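Local coordinates for NADPH-quinone reductase (Pediococcus pentosaceus ATCC 25745, PDB 3HA2) that reduces quinones with NADPH and, as a flavodoxin-like oxidoreductase, probably carries the electrons through a bound FMN, at the interface of chains A and B. Sequence-based numbering; all coordinates share one arbitrary frame. Chains: chain A/B, NADPH-quinone reductase.

Contact 1: the interface of chains A and B. Residues chain A 84, 127-128, 131-132; chain B 63-64, 114.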
ATOM      1  N   THR A  84     -17.897  -4.964  -3.972  1.00 25.53           N
ATOM      2  CA  THR A  84     -18.885  -3.889  -4.185  1.00 26.26           C
ATOM      3  C   THR A  84     -19.943  -4.366  -5.187  1.00 26.94           C
ATOM      4  O   THR A  84     -20.595  -5.381  -4.948  1.00 26.36           O
ATOM      5  CB  THR A  84     -18.197  -2.554  -4.595  1.00 26.46           C
ATOM      6  OG1 THR A  84     -17.400  -2.745  -5.769  1.00 26.10           O
ATOM      7  CG2 THR A  84     -17.278  -2.049  -3.449  1.00 26.62           C
ATOM      8  N   ALA A 127     -10.302   3.217   4.334  1.00 23.86           N
ATOM      9  CA  ALA A 127     -11.097   3.580   3.156  1.00 23.39           C
ATOM     10  C   ALA A 127     -11.715   2.344   2.472  1.00 22.92           C
ATOM     11  O   ALA A 127     -12.860   2.385   2.004  1.00 23.72           O
ATOM     12  CB  ALA A 127     -10.251   4.392   2.173  1.00 23.93           C
ATOM     13  N   PHE A 128     -10.966   1.251   2.423  1.00 23.00           N
ATOM     14  CA  PHE A 128     -11.511  -0.023   1.939  1.00 23.22           C
ATOM     15  C   PHE A 128     -12.721  -0.475   2.754  1.00 22.52           C
ATOM     16  O   PHE A 128     -13.764  -0.842   2.212  1.00 21.72           O
ATOM     17  CB  PHE A 128     -10.439  -1.122   1.953  1.00 24.01           C
ATOM     18  CG  PHE A 128     -10.963  -2.478   1.546  1.00 25.68           C
ATOM     19  CD1 PHE A 128     -11.109  -2.810   0.207  1.00 27.73           C
ATOM     20  CD2 PHE A 128     -11.317  -3.422   2.507  1.00 27.21           C
ATOM     21  CE1 PHE A 128     -11.599  -4.067  -0.175  1.00 28.35           C
ATOM     22  CE2 PHE A 128     -11.805  -4.673   2.125  1.00 27.44           C
ATOM     23  CZ  PHE A 128     -11.939  -4.986   0.797  1.00 26.75           C
ATOM     24  N   LYS A 131     -15.678   1.700   2.046  1.00 25.18           N
ATOM     25  CA  LYS A 131     -16.210   1.445   0.714  1.00 24.96           C
ATOM     26  C   LYS A 131     -17.030   0.164   0.642  1.00 24.89           C
ATOM     27  O   LYS A 131     -18.052   0.103  -0.057  1.00 25.31           O
ATOM     28  CB  LYS A 131     -15.082   1.391  -0.305  1.00 25.20           C
ATOM     29  CG  LYS A 131     -15.543   1.218  -1.768  1.00 26.95           C
ATOM     30  CD  LYS A 131     -16.289   2.447  -2.258  1.00 30.41           C
ATOM     31  CE  LYS A 131     -16.385   2.464  -3.771  1.00 34.89           C
ATOM     32  NZ  LYS A 131     -16.948   3.765  -4.222  1.00 39.03           N
ATOM     33  N   THR A 132     -16.572  -0.859   1.352  1.00 24.38           N
ATOM     34  CA  THR A 132     -17.191  -2.177   1.304  1.00 23.90           C
ATOM     35  C   THR A 132     -18.234  -2.375   2.410  1.00 23.58           C
ATOM     36  O   THR A 132     -18.748  -3.485   2.580  1.00 23.23           O
ATOM     37  CB  THR A 132     -16.113  -3.296   1.356  1.00 23.12           C
ATOM     38  OG1 THR A 132     -15.291  -3.118   2.511  1.00 23.29           O
ATOM     39  CG2 THR A 132     -15.200  -3.225   0.131  1.00 23.55           C
TER
ATOM     40  N   TRP B  63      -7.683  -0.037  -4.752  1.00 26.95           N
ATOM     41  CA  TRP B  63      -8.109  -0.011  -3.338  1.00 26.62           C
ATOM     42  C   TRP B  63      -7.270   0.991  -2.522  1.00 26.19           C
ATOM     43  O   TRP B  63      -6.683   0.650  -1.488  1.00 25.47           O
ATOM     44  CB  TRP B  63      -8.087  -1.420  -2.688  1.00 27.98           C
ATOM     45  CG  TRP B  63      -9.131  -2.364  -3.266  1.00 27.83           C
ATOM     46  CD1 TRP B  63      -8.893  -3.555  -3.901  1.00 29.04           C
ATOM     47  CD2 TRP B  63     -10.553  -2.175  -3.293  1.00 29.03           C
ATOM     48  NE1 TRP B  63     -10.075  -4.124  -4.305  1.00 27.89           N
ATOM     49  CE2 TRP B  63     -11.113  -3.307  -3.938  1.00 28.19           C
ATOM     50  CE3 TRP B  63     -11.415  -1.170  -2.818  1.00 29.55           C
ATOM     51  CZ2 TRP B  63     -12.492  -3.450  -4.146  1.00 29.51           C
ATOM     52  CZ3 TRP B  63     -12.781  -1.322  -3.011  1.00 30.12           C
ATOM     53  CH2 TRP B  63     -13.310  -2.459  -3.665  1.00 30.50           C
ATOM     54  N   TYR B  64      -7.204   2.226  -3.020  1.00 26.10           N
ATOM     55  CA  TYR B  64      -6.670   3.363  -2.266  1.00 25.88           C
ATOM     56  C   TYR B  64      -5.158   3.293  -2.063  1.00 26.22           C
ATOM     57  O   TYR B  64      -4.598   4.027  -1.254  1.00 26.02           O
ATOM     58  CB  TYR B  64      -7.421   3.524  -0.928  1.00 25.75           C
ATOM     59  CG  TYR B  64      -8.922   3.559  -1.131  1.00 25.42           C
ATOM     60  CD1 TYR B  64      -9.558   4.712  -1.602  1.00 25.48           C
ATOM     61  CD2 TYR B  64      -9.706   2.420  -0.908  1.00 25.90           C
ATOM     62  CE1 TYR B  64     -10.943   4.729  -1.816  1.00 25.87           C
ATOM     63  CE2 TYR B  64     -11.084   2.418  -1.150  1.00 25.52           C
ATOM     64  CZ  TYR B  64     -11.697   3.576  -1.589  1.00 25.21           C
ATOM     65  OH  TYR B  64     -13.055   3.584  -1.811  1.00 25.16           O
ATOM     66  N   GLU B 114     -15.344   9.440  -0.246  1.00 24.54           N
ATOM     67  CA  GLU B 114     -14.156   8.701   0.157  1.00 24.22           C
ATOM     68  C   GLU B 114     -13.519   9.195   1.457  1.00 24.18           C
ATOM     69  O   GLU B 114     -12.555   8.596   1.914  1.00 23.30           O
ATOM     70  CB  GLU B 114     -13.081   8.682  -0.964  1.00 24.04           C
ATOM     71  CG  GLU B 114     -13.576   8.200  -2.336  1.00 27.04           C
ATOM     72  CD  GLU B 114     -14.231   6.819  -2.312  1.00 30.98           C
ATOM     73  OE1 GLU B 114     -13.867   5.981  -1.462  1.00 29.56           O
ATOM     74  OE2 GLU B 114     -15.128   6.578  -3.146  1.00 33.47           O
TER
HETATM   75  O   HOH W   1     -14.137   4.777   1.108  1.00 25.75           O
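The indole of B:Trp63 receives the ring of A:Phe128 edge-on: CE1 of the phenylalanine stands over the centre of one indole face, and the two planes are turned 85° apart. The nearest carbons of this edge-to-face pair, A:Phe128 CD1 and B:Trp63 CE3, are 3.5 Å apart. At the indole's rim, in its plane, lie the methyl CG2 of A:Thr84 and the CG methylene of A:Lys131, while A:Thr132 CG2 rests on a face of the phenylalanine ring. The phenol of B:Tyr64 takes the methyl of A:Ala127 over the middle of a face, with CB 3.6 Å from the ring centroid, a CH-pi contact. Helix 123-131 of chain A thus meets two consecutive aromatics of a chain B loop in the two-fold interface between the two flavodoxin-like copies of the deposited assembly. With CG of A:Lys131 anti to the backbone N (chi1 -176°), the aliphatic chain crosses the phenol end at about a right angle, CB lying 3.3 Å from B:Tyr64 OH. That hydroxyl donates to B:Glu114 OE1 from above the carboxylate plane, at 2.6 Å. A leucine in place of B:Tyr64 would probably leave this carboxylate without its phenol donor and A:Ala127 without its aromatic platform. The other carboxylate oxygen, B:Glu114 OE2, forms a long salt bridge of 3.5 Å with A:Lys131 NZ. Water 1 links the chains, 2.9 Å from both A:Ala127 O and B:Glu114 OE1.

Contact 2: the interface of chains A and B. Residues chain A 66-68, 72; chain B 68, 71-72, 75.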
ATOM      1  N   ALA A  66       1.455  -2.433   3.766  1.00 27.55           N
ATOM      2  CA  ALA A  66       1.428  -3.888   3.711  1.00 27.86           C
ATOM      3  C   ALA A  66       2.418  -4.458   2.685  1.00 28.21           C
ATOM      4  O   ALA A  66       2.707  -3.795   1.689  1.00 28.54           O
ATOM      5  CB  ALA A  66       0.005  -4.347   3.386  1.00 28.48           C
ATOM      6  N   PRO A  67       2.927  -5.684   2.917  1.00 27.91           N
ATOM      7  CA  PRO A  67       3.764  -6.397   1.945  1.00 27.70           C
ATOM      8  C   PRO A  67       3.014  -6.604   0.624  1.00 26.84           C
ATOM      9  O   PRO A  67       1.776  -6.626   0.577  1.00 26.05           O
ATOM     10  CB  PRO A  67       4.014  -7.766   2.601  1.00 27.79           C
ATOM     11  CG  PRO A  67       3.733  -7.552   4.041  1.00 29.03           C
ATOM     12  CD  PRO A  67       2.734  -6.465   4.151  1.00 27.95           C
ATOM     13  N   ALA A  68       3.778  -6.764  -0.441  1.00 25.79           N
ATOM     14  CA  ALA A  68       3.203  -6.888  -1.775  1.00 26.07           C
ATOM     15  C   ALA A  68       2.224  -8.070  -1.921  1.00 26.32           C
ATOM     16  O   ALA A  68       1.239  -7.961  -2.643  1.00 26.30           O
ATOM     17  CB  ALA A  68       4.315  -6.996  -2.791  1.00 26.05           C
ATOM     18  N   GLN A  72      -1.441  -7.826  -3.411  1.00 23.46           N
ATOM     19  CA  GLN A  72      -1.899  -8.673  -4.517  1.00 23.75           C
ATOM     20  C   GLN A  72      -3.228  -9.364  -4.192  1.00 23.68           C
ATOM     21  O   GLN A  72      -4.109  -9.451  -5.039  1.00 22.42           O
ATOM     22  CB  GLN A  72      -0.851  -9.708  -4.920  1.00 24.39           C
ATOM     23  CG  GLN A  72      -1.183 -10.450  -6.238  1.00 26.10           C
ATOM     24  CD  GLN A  72      -1.179  -9.509  -7.435  1.00 29.59           C
ATOM     25  OE1 GLN A  72      -2.204  -8.933  -7.796  1.00 32.00           O
ATOM     26  NE2 GLN A  72      -0.004  -9.296  -8.009  1.00 32.95           N
TER
ATOM     27  N   ALA B  68       0.157  -4.044  -6.443  1.00 25.05           N
ATOM     28  CA  ALA B  68       1.130  -4.961  -5.865  1.00 24.93           C
ATOM     29  C   ALA B  68       2.494  -4.904  -6.557  1.00 24.54           C
ATOM     30  O   ALA B  68       3.510  -5.050  -5.884  1.00 24.24           O
ATOM     31  CB  ALA B  68       0.602  -6.406  -5.936  1.00 24.60           C
ATOM     32  N   LYS B  71       4.440  -2.165  -5.094  1.00 23.93           N
ATOM     33  CA  LYS B  71       4.792  -2.509  -3.717  1.00 24.64           C
ATOM     34  C   LYS B  71       5.968  -3.479  -3.694  1.00 24.66           C
ATOM     35  O   LYS B  71       6.879  -3.355  -2.861  1.00 25.32           O
ATOM     36  CB  LYS B  71       3.578  -3.043  -2.934  1.00 23.97           C
ATOM     37  CG  LYS B  71       3.803  -3.039  -1.402  1.00 26.79           C
ATOM     38  CD  LYS B  71       4.111  -1.609  -0.907  1.00 26.52           C
ATOM     39  CE  LYS B  71       5.242  -1.569   0.092  1.00 28.64           C
ATOM     40  NZ  LYS B  71       5.134  -2.561   1.218  1.00 26.42           N
ATOM     41  N   GLN B  72       5.981  -4.422  -4.623  1.00 23.84           N
ATOM     42  CA  GLN B  72       7.097  -5.369  -4.686  1.00 24.90           C
ATOM     43  C   GLN B  72       8.415  -4.683  -5.030  1.00 24.77           C
ATOM     44  O   GLN B  72       9.460  -5.019  -4.479  1.00 23.58           O
ATOM     45  CB  GLN B  72       6.827  -6.490  -5.694  1.00 25.37           C
ATOM     46  CG  GLN B  72       7.755  -7.690  -5.496  1.00 28.75           C
ATOM     47  CD  GLN B  72       7.518  -8.371  -4.151  1.00 33.14           C
ATOM     48  OE1 GLN B  72       8.116  -8.007  -3.126  1.00 39.29           O
ATOM     49  NE2 GLN B  72       6.647  -9.361  -4.145  1.00 37.65           N
ATOM     50  N   ASP B  75       9.615  -2.867  -1.919  1.00 27.30           N
ATOM     51  CA  ASP B  75      10.111  -3.784  -0.879  1.00 27.64           C
ATOM     52  C   ASP B  75      11.426  -4.479  -1.216  1.00 27.67           C
ATOM     53  O   ASP B  75      12.167  -4.859  -0.308  1.00 27.24           O
ATOM     54  CB  ASP B  75       9.059  -4.844  -0.566  1.00 28.18           C
ATOM     55  CG  ASP B  75       7.809  -4.259   0.104  1.00 30.74           C
ATOM     56  OD1 ASP B  75       7.860  -3.122   0.596  1.00 34.64           O
ATOM     57  OD2 ASP B  75       6.791  -4.957   0.128  1.00 35.99           O
TER
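The backbone of A:Ala66 and A:Pro67 is extended (psi 151° and 156°) and turns helical at A:Ala68, the first residue of helix 68-77, which faces the same helix of chain B across the two-fold interface of this flavodoxin-like domain, the part of a longer protein present here. Residues at the start of each helix, with the segment before it, make the contact. The methyl of B:Ala68 lies against the backbone of A:Gln72, with CB 3.5 Å from the A:Gln72 amide N. Its mate, A:Ala68 CB, sits 3.6 Å from B:Gln72 N, and the near equality is consistent with the two-fold relation. Each glutamine also turns its amide towards the alanine methyl of the opposite chain: the chain bends at chi2, and A:Gln72 NE2 comes to 3.6 Å from B:Ala68 CB. The methyl therefore touches both the main chain and the side-chain amide of the opposing residue, a close fit that a bulkier side chain would probably not permit.

Beside this pair, B:Lys71 reaches back to the segment leading into the chain A helix. Its side chain starts with CG anti to the backbone N (chi1 -164°) and then bends at each later torsion, curling the ammonium round to the carbonyl of A:Ala66. There NZ donates to A:Ala66 O at 2.8 Å, from well above the carbonyl plane. The same ammonium forms a salt bridge within its own helix, 2.9 Å from B:Asp75 OD1, where it uses the syn lone pair of that oxygen. Acceptors from both chains thus hold the lysine end, and the aspartate, one helical turn further on, orients the ammonium and itself borders chain A. Its other carboxylate oxygen, B:Asp75 OD2, stands 3.6 Å from the A:Ala68 backbone N; its negative charge may interact favourably with the N-terminal end of the chain A helix.

Centred about 18 Å apart by their C-alpha atoms, contact 1 and contact 2 are parts of one two-fold interface and share no residue. Chain B links them through nearby sequence: the aromatic pair of contact 1 lies in the loop shortly before helix 68-77, which supplies contact 2, while B:Glu114 comes from a separate loop. Chain A instead contributes mainly helix 123-131 to the former and helix 68-77 with its preceding residues to the latter. Twins with the chains exchanged carry both kinds of contact to the other side of the axis. The pairing may reflect a dimer, but the coordinates alone do not establish one in solution.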